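Local coordinates for protein putative phosphosugar isomerases (Salmonella typhimurium LT2, PDB 3FKJ) that probably binds phosphorylated sugars through its SIS (sugar isomerase) domains and may act as a phosphosugar isomerase, at residues V214-S219 and I240-I245. Sequence-based numbering, arbitrary orientation.
Sequences VYMMGS and INSASI
The aromatic ring of Y215 overlaps two side chains of the neighbouring strand: the methyl CB of A243 lies at the ring edge, near its plane, 3.7 Å from CD1 of Y215, while CD1 of I245 approaches the same ring atom obliquely at 3.9 Å. At the far end of the ring, OH of Y215 bonds to OD1 of N241 in the second subunit. Further along the pairing, CA of M217 makes a CA-H...O contact with the carbonyl oxygen O of I245 at 3.2 Å. The segments run parallel, their strand axes 4.6 Å apart and inclined by 21°. N of V214 donates to O of N241, N of M216 to O of A243 and N of I245 to O of M216, the last at 2.8 Å.

Between the first two of these bonds the backbone ladder is interrupted by a side chain: the hydroxyl OG of S242 donates to O of V214 at 2.8 Å, tilted 28° from the carbonyl plane. With OG anti to the backbone N (chi1 -172°), S242 turns its hydroxyl to the carbonyl of V214, the residue opposite it, and the same hydroxyl also bonds to S230. At the start of the pairing, CG2 of V214 meets CG2 of I240 at 3.8 Å.

Strands 213-218 and 241-246 are joined by helix 223-238 as a beta-alpha-beta unit of the four-stranded parallel sheet, consistent with the SIS-type alpha/beta fold. V214, M216 and S242 face that helix, where H227 bonds OG of S244. Strand 263-268 flanks 213-218 across from this pairing, whereas 241-246, the outermost strand of that sheet within this chain, has A243 packed on S242 of the second subunit.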
ATOM      1  N   VAL A 214      -3.335  18.704   1.847  1.00 33.08           N
ATOM      2  CA  VAL A 214      -3.887  18.271   0.566  1.00 32.88           C
ATOM      3  C   VAL A 214      -4.037  16.736   0.560  1.00 31.77           C
ATOM      4  O   VAL A 214      -3.081  16.016   0.899  1.00 32.83           O
ATOM      5  CB  VAL A 214      -2.994  18.750  -0.611  1.00 31.00           C
ATOM      6  CG1 VAL A 214      -3.462  18.123  -1.948  1.00 26.78           C
ATOM      7  CG2 VAL A 214      -2.984  20.270  -0.676  1.00 29.82           C
ATOM      8  N   TYR A 215      -5.200  16.244   0.146  1.00 32.89           N
ATOM      9  CA  TYR A 215      -5.396  14.788  -0.032  1.00 32.05           C
ATOM     10  C   TYR A 215      -5.270  14.370  -1.533  1.00 31.89           C
ATOM     11  O   TYR A 215      -5.935  14.940  -2.388  1.00 31.99           O
ATOM     12  CB  TYR A 215      -6.722  14.311   0.595  1.00 30.49           C
ATOM     13  CG  TYR A 215      -6.754  14.470   2.103  1.00 29.02           C
ATOM     14  CD1 TYR A 215      -6.055  13.578   2.934  1.00 29.25           C
ATOM     15  CD2 TYR A 215      -7.432  15.537   2.704  1.00 28.96           C
ATOM     16  CE1 TYR A 215      -6.048  13.728   4.305  1.00 30.63           C
ATOM     17  CE2 TYR A 215      -7.443  15.699   4.084  1.00 27.54           C
ATOM     18  CZ  TYR A 215      -6.739  14.778   4.889  1.00 29.04           C
ATOM     19  OH  TYR A 215      -6.722  14.890   6.251  1.00 29.97           O
HETATM   20  N   MSE A 216      -4.341  13.438  -1.803  1.00 29.97           N
HETATM   21  CA  MSE A 216      -4.176  12.785  -3.108  1.00 29.99           C
HETATM   22  C   MSE A 216      -5.073  11.570  -3.220  1.00 29.57           C
HETATM   23  O   MSE A 216      -5.247  10.785  -2.244  1.00 30.06           O
HETATM   24  CB  MSE A 216      -2.743  12.328  -3.317  1.00 29.10           C
HETATM   25  CG  MSE A 216      -1.709  13.452  -3.333  1.00 30.23           C
HETATM   26 SE   MSE A 216      -2.095  14.910  -4.527  0.75 22.84          SE
HETATM   27  CE  MSE A 216      -2.390  13.736  -6.167  1.00 24.91           C
HETATM   28  N   MSE A 217      -5.658  11.405  -4.393  1.00 29.87           N
HETATM   29  CA  MSE A 217      -6.583  10.298  -4.627  0.70 29.30           C
HETATM   30  C   MSE A 217      -6.450   9.747  -6.050  1.00 29.54           C
HETATM   31  O   MSE A 217      -6.107  10.461  -6.996  1.00 29.21           O
HETATM   32  CB  MSE A 217      -8.030  10.761  -4.325  0.70 28.26           C
HETATM   33  CG  MSE A 217      -9.090   9.661  -4.344  0.70 28.36           C
HETATM   34 SE   MSE A 217     -10.896  10.314  -3.871  0.52 24.55          SE
HETATM   35  CE  MSE A 217     -10.447  11.268  -2.309  0.70 20.77           C
ATOM     36  N   GLY A 218      -6.732   8.460  -6.160  1.00 29.56           N
ATOM     37  CA  GLY A 218      -6.643   7.716  -7.372  1.00 29.17           C
ATOM     38  C   GLY A 218      -6.997   6.280  -7.074  1.00 29.76           C
ATOM     39  O   GLY A 218      -7.159   5.878  -5.914  1.00 27.82           O
ATOM     40  N   SER A 219      -7.127   5.507  -8.140  1.00 30.74           N
ATOM     41  CA  SER A 219      -7.429   4.090  -8.037  1.00 29.34           C
ATOM     42  C   SER A 219      -6.746   3.360  -9.141  1.00 29.43           C
ATOM     43  O   SER A 219      -6.224   3.974 -10.059  1.00 29.44           O
ATOM     44  CB  SER A 219      -8.948   3.854  -8.152  1.00 30.07           C
ATOM     45  OG  SER A 219      -9.421   4.217  -9.445  1.00 28.46           O
ATOM     46  N   ILE A 240       3.944  20.386   2.522  1.00 32.19           N
ATOM     47  CA  ILE A 240       2.471  20.474   2.658  1.00 30.40           C
ATOM     48  C   ILE A 240       1.985  19.128   3.196  1.00 31.18           C
ATOM     49  O   ILE A 240       2.330  18.077   2.660  1.00 30.22           O
ATOM     50  CB  ILE A 240       1.793  20.745   1.272  1.00 32.33           C
ATOM     51  CG1 ILE A 240       2.119  22.151   0.768  1.00 34.06           C
ATOM     52  CG2 ILE A 240       0.267  20.515   1.336  1.00 26.62           C
ATOM     53  CD1 ILE A 240       2.017  22.314  -0.785  1.00 28.83           C
ATOM     54  N   ASN A 241       1.188  19.165   4.259  1.00 29.68           N
ATOM     55  CA  ASN A 241       0.720  17.971   4.878  1.00 31.64           C
ATOM     56  C   ASN A 241      -0.143  17.238   3.864  1.00 31.77           C
ATOM     57  O   ASN A 241      -0.918  17.866   3.124  1.00 30.97           O
ATOM     58  CB  ASN A 241      -0.126  18.284   6.108  1.00 32.99           C
ATOM     59  CG  ASN A 241       0.635  19.006   7.179  1.00 33.09           C
ATOM     60  OD1 ASN A 241       1.476  18.419   7.855  1.00 31.51           O
ATOM     61  ND2 ASN A 241       0.301  20.286   7.379  1.00 26.65           N
ATOM     62  N   SER A 242       0.007  15.926   3.806  1.00 32.86           N
ATOM     63  CA  SER A 242      -0.681  15.159   2.785  1.00 32.86           C
ATOM     64  C   SER A 242      -0.831  13.702   3.165  1.00 31.36           C
ATOM     65  O   SER A 242       0.003  13.123   3.904  1.00 30.42           O
ATOM     66  CB  SER A 242       0.062  15.293   1.430  1.00 33.23           C
ATOM     67  OG  SER A 242      -0.655  14.713   0.364  1.00 33.98           O
ATOM     68  N   ALA A 243      -1.925  13.136   2.670  1.00 31.88           N
ATOM     69  CA  ALA A 243      -2.165  11.700   2.661  1.00 33.09           C
ATOM     70  C   ALA A 243      -2.670  11.332   1.290  1.00 31.20           C
ATOM     71  O   ALA A 243      -3.241  12.165   0.599  1.00 32.20           O
ATOM     72  CB  ALA A 243      -3.250  11.294   3.730  1.00 31.03           C
ATOM     73  N   SER A 244      -2.436  10.076   0.917  1.00 31.80           N
ATOM     74  CA  SER A 244      -3.062   9.446  -0.229  1.00 31.88           C
ATOM     75  C   SER A 244      -4.172   8.531   0.273  1.00 29.56           C
ATOM     76  O   SER A 244      -4.048   7.878   1.330  1.00 31.44           O
ATOM     77  CB  SER A 244      -2.039   8.718  -1.100  1.00 33.10           C
ATOM     78  OG  SER A 244      -1.385   7.744  -0.344  1.00 32.41           O
ATOM     79  N   ILE A 245      -5.287   8.596  -0.440  1.00 29.77           N
ATOM     80  CA  ILE A 245      -6.508   7.850  -0.206  1.00 30.47           C
ATOM     81  C   ILE A 245      -6.871   7.170  -1.533  1.00 30.96           C
ATOM     82  O   ILE A 245      -7.043   7.847  -2.574  1.00 31.98           O
ATOM     83  CB  ILE A 245      -7.702   8.758   0.167  1.00 29.38           C
ATOM     84  CG1 ILE A 245      -7.350   9.658   1.338  1.00 31.85           C
ATOM     85  CG2 ILE A 245      -8.969   7.901   0.474  1.00 27.33           C
ATOM     86  CD1 ILE A 245      -8.384  10.736   1.569  1.00 36.65           C
TER